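Local coordinates for protein transcription elongation factor SPT6 (Candida glabrata, PDB 3GXX) that probably acts as a histone H3-H4 chaperone that maintains chromatin structure during transcription elongation by RNA polymerase II, this chain being one of its SH2 domains, at residues I8-Y13 against D85-I90; R30-I35 against Q95-L100; V34-S39 against A46-L51; D42-I47 against I61-K66. The protein carries 2 engineered substitutions. All blocks are in the same frame, centred on the assembly; numbering follows the deposited sequence.

Contact 1: I8-Y13 against D85-I90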
loop_
_atom_site.group_PDB
_atom_site.type_symbol
_atom_site.label_atom_id
_atom_site.label_comp_id
_atom_site.label_asym_id
_atom_site.label_seq_id
_atom_site.Cartn_x
_atom_site.Cartn_y
_atom_site.Cartn_z
ATOM N N ILE A 8 -8.045 5.731 4.344
ATOM C CA ILE A 8 -9.044 4.685 4.190
ATOM C C ILE A 8 -9.966 4.900 2.990
ATOM O O ILE A 8 -10.430 3.947 2.382
ATOM C CB ILE A 8 -9.840 4.411 5.487
ATOM C CG1 ILE A 8 -10.528 5.662 5.974
ATOM C CG2 ILE A 8 -8.909 3.909 6.596
ATOM C CD1 ILE A 8 -12.084 5.707 5.756
ATOM N N ASN A 9 -10.214 6.153 2.654
ATOM C CA ASN A 9 -11.014 6.484 1.485
ATOM C C ASN A 9 -10.196 6.678 0.222
ATOM O O ASN A 9 -10.748 7.015 -0.818
ATOM C CB ASN A 9 -11.823 7.768 1.738
ATOM C CG ASN A 9 -12.707 7.661 2.951
ATOM O OD1 ASN A 9 -12.839 8.607 3.728
ATOM N ND2 ASN A 9 -13.303 6.521 3.142
ATOM N N HIS A 10 -8.887 6.470 0.298
ATOM C CA HIS A 10 -8.070 6.551 -0.900
ATOM C C HIS A 10 -8.564 5.622 -2.014
ATOM O O HIS A 10 -8.825 4.487 -1.750
ATOM C CB HIS A 10 -6.575 6.288 -0.613
ATOM C CG HIS A 10 -5.673 6.972 -1.600
ATOM N ND1 HIS A 10 -5.386 6.442 -2.839
ATOM C CD2 HIS A 10 -5.054 8.178 -1.560
ATOM C CE1 HIS A 10 -4.613 7.282 -3.511
ATOM N NE2 HIS A 10 -4.368 8.325 -2.742
ATOM N N PRO A 11 -8.658 6.112 -3.276
ATOM C CA PRO A 11 -9.069 5.182 -4.362
ATOM C C PRO A 11 -8.240 3.893 -4.459
ATOM O O PRO A 11 -8.745 2.857 -4.935
ATOM C CB PRO A 11 -8.899 6.030 -5.642
ATOM C CG PRO A 11 -9.080 7.446 -5.138
ATOM C CD PRO A 11 -8.453 7.486 -3.775
ATOM N N TYR A 12 -6.973 3.930 -4.060
ATOM C CA TYR A 12 -6.157 2.705 -4.174
ATOM C C TYR A 12 -6.234 1.859 -2.896
ATOM O O TYR A 12 -5.719 0.761 -2.837
ATOM C CB TYR A 12 -4.710 3.067 -4.461
ATOM C CG TYR A 12 -4.326 2.915 -5.907
ATOM C CD1 TYR A 12 -4.256 4.018 -6.727
ATOM C CD2 TYR A 12 -4.004 1.674 -6.441
ATOM C CE1 TYR A 12 -3.914 3.921 -8.059
ATOM C CE2 TYR A 12 -3.646 1.563 -7.798
ATOM C CZ TYR A 12 -3.601 2.696 -8.574
ATOM O OH TYR A 12 -3.282 2.634 -9.886
ATOM N N TYR A 13 -6.882 2.392 -1.867
ATOM C CA TYR A 13 -7.106 1.612 -0.667
ATOM C C TYR A 13 -8.339 0.723 -0.808
ATOM O O TYR A 13 -9.465 1.220 -0.933
ATOM C CB TYR A 13 -7.253 2.484 0.581
ATOM C CG TYR A 13 -7.449 1.648 1.837
ATOM C CD1 TYR A 13 -6.375 1.367 2.683
ATOM C CD2 TYR A 13 -8.706 1.124 2.173
ATOM C CE1 TYR A 13 -6.539 0.567 3.892
ATOM C CE2 TYR A 13 -8.889 0.313 3.328
ATOM C CZ TYR A 13 -7.799 0.030 4.179
ATOM O OH TYR A 13 -7.989 -0.721 5.322
ATOM N N ASP A 85 1.997 10.685 2.826
ATOM C CA ASP A 85 0.663 10.334 2.449
ATOM C C ASP A 85 0.766 9.122 1.586
ATOM O O ASP A 85 1.841 8.714 1.162
ATOM C CB ASP A 85 0.074 11.500 1.641
ATOM C CG ASP A 85 1.111 12.140 0.716
ATOM O OD1 ASP A 85 1.367 11.546 -0.348
ATOM O OD2 ASP A 85 1.685 13.217 1.041
ATOM N N LEU A 86 -0.376 8.575 1.286
ATOM C CA LEU A 86 -0.430 7.499 0.380
ATOM C C LEU A 86 0.055 8.004 -0.992
ATOM O O LEU A 86 0.678 7.248 -1.759
ATOM C CB LEU A 86 -1.875 7.076 0.294
ATOM C CG LEU A 86 -2.217 5.673 0.678
ATOM C CD1 LEU A 86 -0.982 4.864 1.287
ATOM C CD2 LEU A 86 -3.444 5.723 1.596
ATOM N N ASP A 87 -0.241 9.261 -1.289
ATOM C CA ASP A 87 -0.073 9.759 -2.640
ATOM C C ASP A 87 1.334 9.548 -3.178
ATOM O O ASP A 87 1.479 9.132 -4.308
ATOM C CB ASP A 87 -0.475 11.239 -2.764
ATOM C CG ASP A 87 -1.987 11.454 -2.709
ATOM O OD1 ASP A 87 -2.786 10.541 -2.914
ATOM O OD2 ASP A 87 -2.395 12.586 -2.454
ATOM N N GLN A 88 2.350 9.846 -2.369
ATOM C CA GLN A 88 3.727 9.708 -2.790
ATOM C C GLN A 88 4.043 8.237 -2.975
ATOM O O GLN A 88 4.847 7.879 -3.834
ATOM C CB GLN A 88 4.722 10.318 -1.783
ATOM C CG GLN A 88 4.342 11.671 -1.255
ATOM C CD GLN A 88 5.429 12.330 -0.384
ATOM O OE1 GLN A 88 5.648 11.950 0.783
ATOM N NE2 GLN A 88 6.113 13.342 -0.957
ATOM N N ILE A 89 3.418 7.396 -2.158
ATOM C CA ILE A 89 3.548 5.940 -2.313
ATOM C C ILE A 89 2.953 5.456 -3.646
ATOM O O ILE A 89 3.629 4.737 -4.397
ATOM C CB ILE A 89 2.984 5.147 -1.093
ATOM C CG1 ILE A 89 3.787 5.482 0.167
ATOM C CG2 ILE A 89 3.053 3.660 -1.327
ATOM C CD1 ILE A 89 3.198 5.001 1.463
ATOM N N ILE A 90 1.717 5.866 -3.935
ATOM C CA ILE A 90 1.066 5.495 -5.176
ATOM C C ILE A 90 1.919 5.931 -6.355
ATOM O O ILE A 90 2.105 5.177 -7.288
ATOM C CB ILE A 90 -0.336 6.115 -5.319
ATOM C CG1 ILE A 90 -1.247 5.800 -4.112
ATOM C CG2 ILE A 90 -0.933 5.687 -6.611
ATOM C CD1 ILE A 90 -1.126 4.416 -3.560
#
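The type I turn from His10 to Tyr13 lies against the first turn of helix 86-98, with the CA atoms of His10 and Leu86 7.8 Å apart and Tyr12 facing Ile90 at a similar spacing. His10 has the largest share of the contact. Its CG stands anti to the backbone N (chi1 -153°), which sends the imidazole across to the helix. There His10 NE2 donates to Asp87 OD1 over 2.7 Å, almost straight at 164° and in the plane of the ring, while the carboxylate is turned 62° from that plane. ND1 of His10 accepts the backbone N of Tyr12 at 3.2 Å, so both nitrogens are engaged and the rotation of the ring is fixed. Leu86 CB makes a CH-pi contact over one face, and Pro11 CD covers the opposite one. Ile90 touches both rings obliquely, with CG1 3.7 Å from His10 CE1 and CG2 3.7 Å from Tyr12 CD1. Asp85, the N-cap, holds the helix start by accepting from Gln88 N. Tyr12 also stacks on Phe33. The result is a bond from the buried His10 to a carboxylate at the surface, joining the N-terminal loop of this SH2 domain to its C-terminal helix.

Contact 2: R30-I35 against Q95-L100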
loop_
_atom_site.group_PDB
_atom_site.type_symbol
_atom_site.label_atom_id
_atom_site.label_comp_id
_atom_site.label_asym_id
_atom_site.label_seq_id
_atom_site.Cartn_x
_atom_site.Cartn_y
_atom_site.Cartn_z
ATOM N N ARG A 30 0.613 -7.124 -14.527
ATOM C CA ARG A 30 1.879 -7.043 -13.796
ATOM C C ARG A 30 2.157 -5.638 -13.282
ATOM O O ARG A 30 2.108 -4.672 -14.039
ATOM C CB ARG A 30 3.041 -7.440 -14.708
ATOM C CG ARG A 30 2.968 -8.848 -15.249
ATOM C CD ARG A 30 3.912 -8.998 -16.428
ATOM N NE ARG A 30 5.322 -9.021 -16.028
ATOM C CZ ARG A 30 6.311 -8.440 -16.709
ATOM N NH1 ARG A 30 6.058 -7.757 -17.821
ATOM N NH2 ARG A 30 7.562 -8.531 -16.274
ATOM N N GLY A 31 2.466 -5.512 -12.002
ATOM C CA GLY A 31 2.791 -4.217 -11.469
ATOM C C GLY A 31 1.601 -3.501 -10.864
ATOM O O GLY A 31 1.788 -2.515 -10.160
ATOM N N ASP A 32 0.376 -3.943 -11.149
ATOM C CA ASP A 32 -0.769 -3.409 -10.418
ATOM C C ASP A 32 -0.664 -3.767 -8.959
ATOM O O ASP A 32 0.065 -4.674 -8.582
ATOM C CB ASP A 32 -2.123 -3.865 -10.992
ATOM C CG ASP A 32 -2.407 -3.253 -12.358
ATOM O OD1 ASP A 32 -2.193 -2.024 -12.560
ATOM O OD2 ASP A 32 -2.815 -4.007 -13.266
ATOM N N PHE A 33 -1.406 -3.033 -8.149
ATOM C CA PHE A 33 -1.267 -3.106 -6.716
ATOM C C PHE A 33 -2.501 -2.466 -6.062
ATOM O O PHE A 33 -3.281 -1.752 -6.711
ATOM C CB PHE A 33 -0.002 -2.349 -6.294
ATOM C CG PHE A 33 -0.062 -0.857 -6.578
ATOM C CD1 PHE A 33 -0.473 0.039 -5.574
ATOM C CD2 PHE A 33 0.270 -0.345 -7.837
ATOM C CE1 PHE A 33 -0.525 1.424 -5.816
ATOM C CE2 PHE A 33 0.172 1.048 -8.095
ATOM C CZ PHE A 33 -0.224 1.929 -7.081
ATOM N N VAL A 34 -2.663 -2.747 -4.779
ATOM C CA VAL A 34 -3.594 -2.069 -3.900
ATOM C C VAL A 34 -2.877 -1.772 -2.574
ATOM O O VAL A 34 -1.926 -2.506 -2.150
ATOM C CB VAL A 34 -4.763 -3.006 -3.528
ATOM C CG1 VAL A 34 -5.585 -3.306 -4.740
ATOM C CG2 VAL A 34 -4.252 -4.315 -2.983
ATOM N N ILE A 35 -3.347 -0.733 -1.911
ATOM C CA ILE A 35 -3.159 -0.577 -0.478
ATOM C C ILE A 35 -4.348 -1.328 0.117
ATOM O O ILE A 35 -5.473 -1.131 -0.316
ATOM C CB ILE A 35 -3.258 0.928 -0.111
ATOM C CG1 ILE A 35 -2.436 1.786 -1.076
ATOM C CG2 ILE A 35 -2.961 1.180 1.336
ATOM C CD1 ILE A 35 -0.926 1.412 -1.182
ATOM N N GLN A 95 5.159 4.278 -11.086
ATOM C CA GLN A 95 6.417 4.392 -11.806
ATOM C C GLN A 95 7.086 3.024 -11.879
ATOM O O GLN A 95 7.687 2.682 -12.897
ATOM C CB GLN A 95 7.355 5.429 -11.159
ATOM C CG GLN A 95 6.716 6.789 -11.023
ATOM C CD GLN A 95 7.676 7.917 -10.718
ATOM O OE1 GLN A 95 7.653 8.941 -11.392
ATOM N NE2 GLN A 95 8.488 7.764 -9.675
ATOM N N ASN A 96 7.001 2.252 -10.793
ATOM C CA ASN A 96 7.447 0.857 -10.811
ATOM C C ASN A 96 6.792 0.142 -11.987
ATOM O O ASN A 96 7.468 -0.250 -12.911
ATOM C CB ASN A 96 7.130 0.130 -9.474
ATOM C CG ASN A 96 7.867 -1.237 -9.343
ATOM O OD1 ASN A 96 8.945 -1.456 -9.932
ATOM N ND2 ASN A 96 7.296 -2.143 -8.560
ATOM N N LYS A 97 5.466 0.023 -11.950
ATOM C CA LYS A 97 4.690 -0.608 -13.013
ATOM C C LYS A 97 5.031 -0.084 -14.383
ATOM O O LYS A 97 5.083 -0.861 -15.342
ATOM C CB LYS A 97 3.193 -0.451 -12.768
ATOM C CG LYS A 97 2.367 -0.552 -14.031
ATOM C CD LYS A 97 0.948 -0.867 -13.724
ATOM C CE LYS A 97 0.238 -1.391 -14.957
ATOM N NZ LYS A 97 -1.200 -1.187 -14.674
ATOM N N ILE A 98 5.276 1.229 -14.458
ATOM C CA ILE A 98 5.687 1.913 -15.677
ATOM C C ILE A 98 6.936 1.346 -16.311
ATOM O O ILE A 98 6.957 1.166 -17.534
ATOM C CB ILE A 98 5.853 3.459 -15.460
ATOM C CG1 ILE A 98 4.852 4.230 -16.313
ATOM C CG2 ILE A 98 7.261 3.959 -15.803
ATOM C CD1 ILE A 98 3.441 4.194 -15.790
ATOM N N ARG A 99 7.988 1.080 -15.533
ATOM C CA ARG A 99 9.303 0.813 -16.176
ATOM C C ARG A 99 9.402 -0.595 -16.839
ATOM O O ARG A 99 10.450 -0.996 -17.361
ATOM C CB ARG A 99 10.480 1.151 -15.236
ATOM C CG ARG A 99 10.753 2.669 -15.077
ATOM C CD ARG A 99 11.621 2.968 -13.837
ATOM N NE ARG A 99 10.845 3.021 -12.579
ATOM C CZ ARG A 99 10.938 2.152 -11.565
ATOM N NH1 ARG A 99 11.772 1.122 -11.625
ATOM N NH2 ARG A 99 10.192 2.316 -10.479
ATOM N N LEU A 100 8.266 -1.299 -16.823
ATOM C CA LEU A 100 8.043 -2.567 -17.523
ATOM C C LEU A 100 7.794 -2.359 -19.023
ATOM O O LEU A 100 8.528 -1.645 -19.693
ATOM C CB LEU A 100 6.837 -3.293 -16.890
ATOM C CG LEU A 100 6.981 -3.794 -15.439
ATOM C CD1 LEU A 100 5.639 -3.883 -14.695
ATOM C CD2 LEU A 100 7.731 -5.142 -15.390
#
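Lys97, Leu100 and Arg30 bury the most surface here, and they meet around Gly31, whose CA comes within 4.4 Å of the CA of Lys97. Gly31 has a positive phi (94°) and no side chain; a CB here would clash with Lys97 CB and crowd Leu100 CD1, so its absence lets the backbones come this close. Lys97 CB rests 3.6 Å from Gly31 O. From there the lysine runs out fully extended past the carbonyl of Arg30, its CG anti to the backbone N (chi1 156°), and delivers NZ to Asp32. In the resulting salt bridge Asp32 OD1 is modelled 2.5 Å from Lys97 NZ, a doubtfully short value. The other carboxylate oxygen, OD2, takes the backbone N of Glu29, so the group receiving the lysine is itself held by the preceding chain. Leu100 works with its two methyls in different directions: CD2 sits over a face of the Arg30 guanidinium, 3.5 Å from NH2, while CD1 approaches Arg30 O at 3.7 Å. Arg30 brings its guanidinium to Leu100 CD2 through a bend at chi3 (72°), and its NE makes a long, weak ion pair with Asp52. This surface contact sets the end of helix 86-98 against the run into strand 33-37. Gly31 and Asp32 are backbone-bonded to Lys50 of strand 45-52, and Phe33 packs on Ile90 and Leu94 of the helix and on Trp49.

Contact 3: V34-S39 against A46-L51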
loop_
_atom_site.group_PDB
_atom_site.type_symbol
_atom_site.label_atom_id
_atom_site.label_comp_id
_atom_site.label_asym_id
_atom_site.label_seq_id
_atom_site.Cartn_x
_atom_site.Cartn_y
_atom_site.Cartn_z
ATOM N N VAL A 34 -2.663 -2.747 -4.779
ATOM C CA VAL A 34 -3.594 -2.069 -3.900
ATOM C C VAL A 34 -2.877 -1.772 -2.574
ATOM O O VAL A 34 -1.926 -2.506 -2.150
ATOM C CB VAL A 34 -4.763 -3.006 -3.528
ATOM C CG1 VAL A 34 -5.585 -3.306 -4.740
ATOM C CG2 VAL A 34 -4.252 -4.315 -2.983
ATOM N N ILE A 35 -3.347 -0.733 -1.911
ATOM C CA ILE A 35 -3.159 -0.577 -0.478
ATOM C C ILE A 35 -4.348 -1.328 0.117
ATOM O O ILE A 35 -5.473 -1.131 -0.316
ATOM C CB ILE A 35 -3.258 0.928 -0.111
ATOM C CG1 ILE A 35 -2.436 1.786 -1.076
ATOM C CG2 ILE A 35 -2.961 1.180 1.336
ATOM C CD1 ILE A 35 -0.926 1.412 -1.182
ATOM N N ARG A 36 -4.116 -2.149 1.143
ATOM C CA ARG A 36 -5.157 -2.989 1.722
ATOM C C ARG A 36 -4.918 -3.068 3.244
ATOM O O ARG A 36 -3.961 -2.438 3.792
ATOM C CB ARG A 36 -5.083 -4.388 1.123
ATOM C CG ARG A 36 -3.696 -4.991 1.303
ATOM C CD ARG A 36 -3.748 -6.299 2.009
ATOM N NE ARG A 36 -2.446 -6.971 1.920
ATOM C CZ ARG A 36 -1.813 -7.475 2.975
ATOM N NH1 ARG A 36 -2.421 -7.389 4.151
ATOM N NH2 ARG A 36 -0.608 -8.097 2.851
ATOM N N GLN A 37 -5.745 -3.828 3.941
ATOM C CA GLN A 37 -5.604 -3.927 5.399
ATOM C C GLN A 37 -4.831 -5.195 5.803
ATOM O O GLN A 37 -4.645 -6.127 5.032
ATOM C CB GLN A 37 -6.986 -3.940 6.105
ATOM C CG GLN A 37 -7.767 -5.164 5.662
ATOM C CD GLN A 37 -9.137 -5.364 6.327
ATOM O OE1 GLN A 37 -10.006 -4.464 6.341
ATOM N NE2 GLN A 37 -9.358 -6.611 6.812
ATOM N N SER A 38 -4.451 -5.202 7.070
ATOM C CA SER A 38 -3.570 -6.182 7.646
ATOM C C SER A 38 -3.971 -6.357 9.086
ATOM O O SER A 38 -3.873 -5.407 9.846
ATOM C CB SER A 38 -2.134 -5.653 7.607
ATOM O OG SER A 38 -1.242 -6.607 8.173
ATOM N N SER A 39 -4.386 -7.570 9.477
ATOM C CA SER A 39 -4.765 -7.840 10.887
ATOM C C SER A 39 -3.700 -8.373 11.809
ATOM O O SER A 39 -4.005 -9.199 12.615
ATOM C CB SER A 39 -5.976 -8.785 10.985
ATOM O OG SER A 39 -7.053 -8.370 10.158
ATOM N N ALA A 46 -1.061 -2.342 4.368
ATOM C CA ALA A 46 -0.007 -2.987 3.600
ATOM C C ALA A 46 -0.180 -2.687 2.128
ATOM O O ALA A 46 -1.286 -2.359 1.693
ATOM C CB ALA A 46 -0.024 -4.523 3.825
ATOM N N ILE A 47 0.891 -2.855 1.351
ATOM C CA ILE A 47 0.814 -2.880 -0.125
ATOM C C ILE A 47 0.967 -4.307 -0.636
ATOM O O ILE A 47 1.861 -5.044 -0.196
ATOM C CB ILE A 47 2.001 -2.127 -0.761
ATOM C CG1 ILE A 47 2.168 -0.818 -0.045
ATOM C CG2 ILE A 47 1.783 -1.900 -2.266
ATOM C CD1 ILE A 47 3.462 -0.180 -0.363
ATOM N N THR A 48 0.130 -4.660 -1.603
ATOM C CA THR A 48 0.227 -5.915 -2.285
ATOM C C THR A 48 0.282 -5.599 -3.768
ATOM O O THR A 48 -0.507 -4.819 -4.244
ATOM C CB THR A 48 -0.979 -6.753 -1.961
ATOM O OG1 THR A 48 -0.946 -7.071 -0.564
ATOM C CG2 THR A 48 -0.988 -8.051 -2.797
ATOM N N TRP A 49 1.209 -6.196 -4.496
ATOM C CA TRP A 49 1.288 -5.980 -5.924
ATOM C C TRP A 49 1.674 -7.220 -6.667
ATOM O O TRP A 49 2.247 -8.142 -6.094
ATOM C CB TRP A 49 2.266 -4.876 -6.256
ATOM C CG TRP A 49 3.539 -4.937 -5.508
ATOM C CD1 TRP A 49 3.710 -4.766 -4.154
ATOM C CD2 TRP A 49 4.838 -5.137 -6.048
ATOM N NE1 TRP A 49 5.031 -4.836 -3.830
ATOM C CE2 TRP A 49 5.750 -5.071 -4.969
ATOM C CE3 TRP A 49 5.321 -5.364 -7.331
ATOM C CZ2 TRP A 49 7.104 -5.231 -5.131
ATOM C CZ3 TRP A 49 6.678 -5.525 -7.503
ATOM C CH2 TRP A 49 7.560 -5.461 -6.406
ATOM N N LYS A 50 1.366 -7.232 -7.955
ATOM C CA LYS A 50 1.507 -8.420 -8.770
ATOM C C LYS A 50 2.852 -8.454 -9.473
ATOM O O LYS A 50 3.149 -7.606 -10.291
ATOM C CB LYS A 50 0.367 -8.469 -9.774
ATOM C CG LYS A 50 0.340 -9.710 -10.625
ATOM C CD LYS A 50 -0.827 -9.689 -11.598
ATOM C CE LYS A 50 -0.968 -11.028 -12.286
ATOM N NZ LYS A 50 -2.140 -11.088 -13.189
ATOM N N LEU A 51 3.681 -9.427 -9.134
ATOM C CA LEU A 51 4.933 -9.644 -9.862
ATOM C C LEU A 51 4.822 -10.418 -11.173
ATOM O O LEU A 51 5.623 -10.224 -12.091
ATOM C CB LEU A 51 5.913 -10.382 -8.978
ATOM C CG LEU A 51 6.937 -9.426 -8.412
ATOM C CD1 LEU A 51 7.099 -9.722 -6.951
ATOM C CD2 LEU A 51 8.240 -9.604 -9.208
#
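The guanidinium of Arg36 lies flat over Ala46, whose CB lies 3.5 Å from the plane, over the centre of one face, while Thr48 OG1 meets it at the edge. That edge bond runs from Arg36 NE to Thr48 OG1 over 2.9 Å, nearly straight (171°) and in the guanidinium plane. Arg36 NH1 turns back to Gln37 O at 2.7 Å, arriving from above the carbonyl plane, and NH2 is hydrogen-bonded to His58 ND1. All three nitrogens therefore have a partner, which restrains the buried group. CG of Arg36 stands between the backbone N and the carbonyl carbon (chi1 56°), and a further bend at chi2 folds the chain across the neighbouring strand. Beneath it the backbones form a regular antiparallel ladder: Val34 and Thr48 exchange two backbone N-H...O bonds, as do Arg36 and Ala46, and Ile35 with Ile47 is the non-hydrogen-bonded pair between them. These isoleucines lie side by side on the other face of the sheet, with Ile35 CD1 4.0 Å from Ile47 CG1, toward helix 86-98; Val34 and Thr48 pack on Ala21 of helix 18-26. The hairpin belongs to the central sheet of the SH2 fold, and Phe33-Val34-Ile35-Arg36 matches its FLVR motif. Arg36 would thus be the arginine that binds phosphate in canonical SH2 domains, although here it is occupied by protein groups.

Contact 4: D42-I47 against I61-K66. Engineered in segment 61-66: Met64 (natural residue Leu).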
loop_
_atom_site.group_PDB
_atom_site.type_symbol
_atom_site.label_atom_id
_atom_site.label_comp_id
_atom_site.label_asym_id
_atom_site.label_seq_id
_atom_site.Cartn_x
_atom_site.Cartn_y
_atom_site.Cartn_z
ATOM N N ASP A 42 2.321 -5.066 13.888
ATOM C CA ASP A 42 1.919 -3.790 14.460
ATOM C C ASP A 42 1.387 -2.739 13.524
ATOM O O ASP A 42 1.151 -1.615 13.970
ATOM C CB ASP A 42 3.072 -3.228 15.261
ATOM C CG ASP A 42 3.291 -3.995 16.532
ATOM O OD1 ASP A 42 2.286 -4.296 17.231
ATOM O OD2 ASP A 42 4.456 -4.313 16.810
ATOM N N ASP A 43 1.161 -3.124 12.259
ATOM C CA ASP A 43 0.728 -2.232 11.210
ATOM C C ASP A 43 -0.547 -2.770 10.589
ATOM O O ASP A 43 -0.626 -3.985 10.273
ATOM C CB ASP A 43 1.783 -2.126 10.112
ATOM C CG ASP A 43 3.178 -1.890 10.661
ATOM O OD1 ASP A 43 3.362 -0.866 11.335
ATOM O OD2 ASP A 43 4.081 -2.708 10.428
ATOM N N HIS A 44 -1.506 -1.857 10.370
ATOM C CA HIS A 44 -2.816 -2.200 9.847
ATOM C C HIS A 44 -2.908 -1.924 8.324
ATOM O O HIS A 44 -3.907 -2.234 7.679
ATOM C CB HIS A 44 -3.896 -1.412 10.619
ATOM C CG HIS A 44 -3.947 0.043 10.276
ATOM N ND1 HIS A 44 -3.122 0.977 10.859
ATOM C CD2 HIS A 44 -4.708 0.722 9.397
ATOM C CE1 HIS A 44 -3.374 2.172 10.363
ATOM N NE2 HIS A 44 -4.338 2.042 9.476
ATOM N N LEU A 45 -1.854 -1.344 7.748
ATOM C CA LEU A 45 -1.854 -1.071 6.313
ATOM C C LEU A 45 -0.834 -1.980 5.642
ATOM O O LEU A 45 0.151 -2.346 6.285
ATOM C CB LEU A 45 -1.478 0.392 6.056
ATOM C CG LEU A 45 -2.442 1.505 6.553
ATOM C CD1 LEU A 45 -1.838 2.915 6.422
ATOM C CD2 LEU A 45 -3.763 1.411 5.806
ATOM N N ALA A 46 -1.061 -2.342 4.368
ATOM C CA ALA A 46 -0.007 -2.987 3.600
ATOM C C ALA A 46 -0.180 -2.687 2.128
ATOM O O ALA A 46 -1.286 -2.359 1.693
ATOM C CB ALA A 46 -0.024 -4.523 3.825
ATOM N N ILE A 47 0.891 -2.855 1.351
ATOM C CA ILE A 47 0.814 -2.880 -0.125
ATOM C C ILE A 47 0.967 -4.307 -0.636
ATOM O O ILE A 47 1.861 -5.044 -0.196
ATOM C CB ILE A 47 2.001 -2.127 -0.761
ATOM C CG1 ILE A 47 2.168 -0.818 -0.045
ATOM C CG2 ILE A 47 1.783 -1.900 -2.266
ATOM C CD1 ILE A 47 3.462 -0.180 -0.363
ATOM N N ILE A 61 3.054 -1.242 5.675
ATOM C CA ILE A 61 3.193 0.216 5.763
ATOM C C ILE A 61 3.091 0.608 7.225
ATOM O O ILE A 61 2.057 0.353 7.851
ATOM C CB ILE A 61 2.154 0.954 4.926
ATOM C CG1 ILE A 61 2.137 0.376 3.506
ATOM C CG2 ILE A 61 2.435 2.449 4.927
ATOM C CD1 ILE A 61 1.014 0.889 2.673
ATOM N N GLN A 62 4.203 1.138 7.760
ATOM C CA GLN A 62 4.322 1.524 9.149
ATOM C C GLN A 62 3.816 2.951 9.312
ATOM O O GLN A 62 4.083 3.828 8.479
ATOM C CB GLN A 62 5.782 1.449 9.623
ATOM C CG GLN A 62 6.442 0.070 9.550
ATOM C CD GLN A 62 7.886 0.102 10.059
ATOM O OE1 GLN A 62 8.813 0.446 9.321
ATOM N NE2 GLN A 62 8.081 -0.251 11.332
ATOM N N GLU A 63 3.123 3.174 10.419
ATOM C CA GLU A 63 2.492 4.440 10.689
ATOM C C GLU A 63 3.054 4.959 11.981
ATOM O O GLU A 63 2.902 4.333 13.032
ATOM C CB GLU A 63 0.970 4.252 10.733
ATOM C CG GLU A 63 0.155 5.491 11.025
ATOM C CD GLU A 63 -1.352 5.288 10.749
ATOM O OE1 GLU A 63 -1.747 5.280 9.564
ATOM O OE2 GLU A 63 -2.139 5.166 11.723
HETATM N N MSE A 64 3.740 6.098 11.885
HETATM C CA MSE A 64 4.399 6.740 13.026
HETATM C C MSE A 64 3.995 8.215 13.132
HETATM O O MSE A 64 3.516 8.802 12.152
HETATM C CB MSE A 64 5.911 6.670 12.867
HETATM C CG MSE A 64 6.452 5.322 12.538
HETATM SE SE MSE A 64 8.243 5.399 12.489
HETATM C CE MSE A 64 8.460 3.786 11.716
ATOM N N GLU A 65 4.214 8.813 14.308
ATOM C CA GLU A 65 3.904 10.222 14.544
ATOM C C GLU A 65 5.125 11.121 14.352
ATOM O O GLU A 65 6.261 10.657 14.407
ATOM C CB GLU A 65 3.323 10.404 15.959
ATOM C CG GLU A 65 1.820 10.049 16.064
ATOM C CD GLU A 65 1.432 9.364 17.381
ATOM O OE1 GLU A 65 1.842 9.837 18.473
ATOM O OE2 GLU A 65 0.693 8.347 17.303
ATOM N N LYS A 66 4.882 12.405 14.107
ATOM C CA LYS A 66 5.937 13.429 14.127
ATOM C C LYS A 66 5.901 14.142 15.475
ATOM O O LYS A 66 5.286 13.640 16.411
ATOM C CB LYS A 66 5.703 14.440 13.006
ATOM C CG LYS A 66 5.712 13.851 11.608
ATOM C CD LYS A 66 5.090 14.811 10.601
ATOM C CE LYS A 66 4.924 14.140 9.246
ATOM N NZ LYS A 66 3.909 14.813 8.404
HETATM O O HOH W 1 0.134 0.854 9.481
#
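Ile61 O receives a water at 2.6 Å, and the same water weakly accepts from His44 N, making a bridge between the two segments. The direct backbone bond, Ile61 N to Leu45 O, is 3.2 Å long. It is straight at the hydrogen, but the donor stands 54° out of the carbonyl plane. Apolar contact is carried by Ile61, whose CD1 reaches over the backbone of Ala46 and meets Ile47 CG1 at 3.4 Å, the two side chains crossing at about a right angle. Ile61 CB packs on Leu45 CB at 3.8 Å. Glu63 has CG anti to its own N (chi1 179°) and stretches back to the edge of the His44 ring, OE2 lying 3.5 Å from CE1 with the carboxylate turned 75° from the ring. Glu63 OE1 also has a weak bond to His3. The Asp43 carboxylate crosses the Gln62 side chain at a slant, with Asp43 OD1 3.4 Å from Gln62 CA. The chemistry implies that the hairpin is tied here by one backbone bond that meets its carbonyl well out of plane, a bridging water and the packing of Ile61 on Leu45 and Ile47, while the nearby carboxylate of Glu63 could favour a protonated His44.

Contacts 1 and 3 are buried, contact 4 partly so, and contact 2 lies at the surface. Contacts 1 and 2 both use helix 86-98, one near its start through a histidine-carboxylate bond and apolar side chains, the other at its end through a salt bridge. Contacts 3 and 4 share Ala46 and Ile47 on strand 45-52 and tie it to its two neighbours, the first by a regular ladder, the second more loosely and with water. Strand 33-37 joins contacts 2 and 3. Tyr12 O probably bonds Ile35 N, linking contact 1 to that strand. Contacts 2 and 4 sit on opposite sides of the chain's centre, about 21 Å apart between centres.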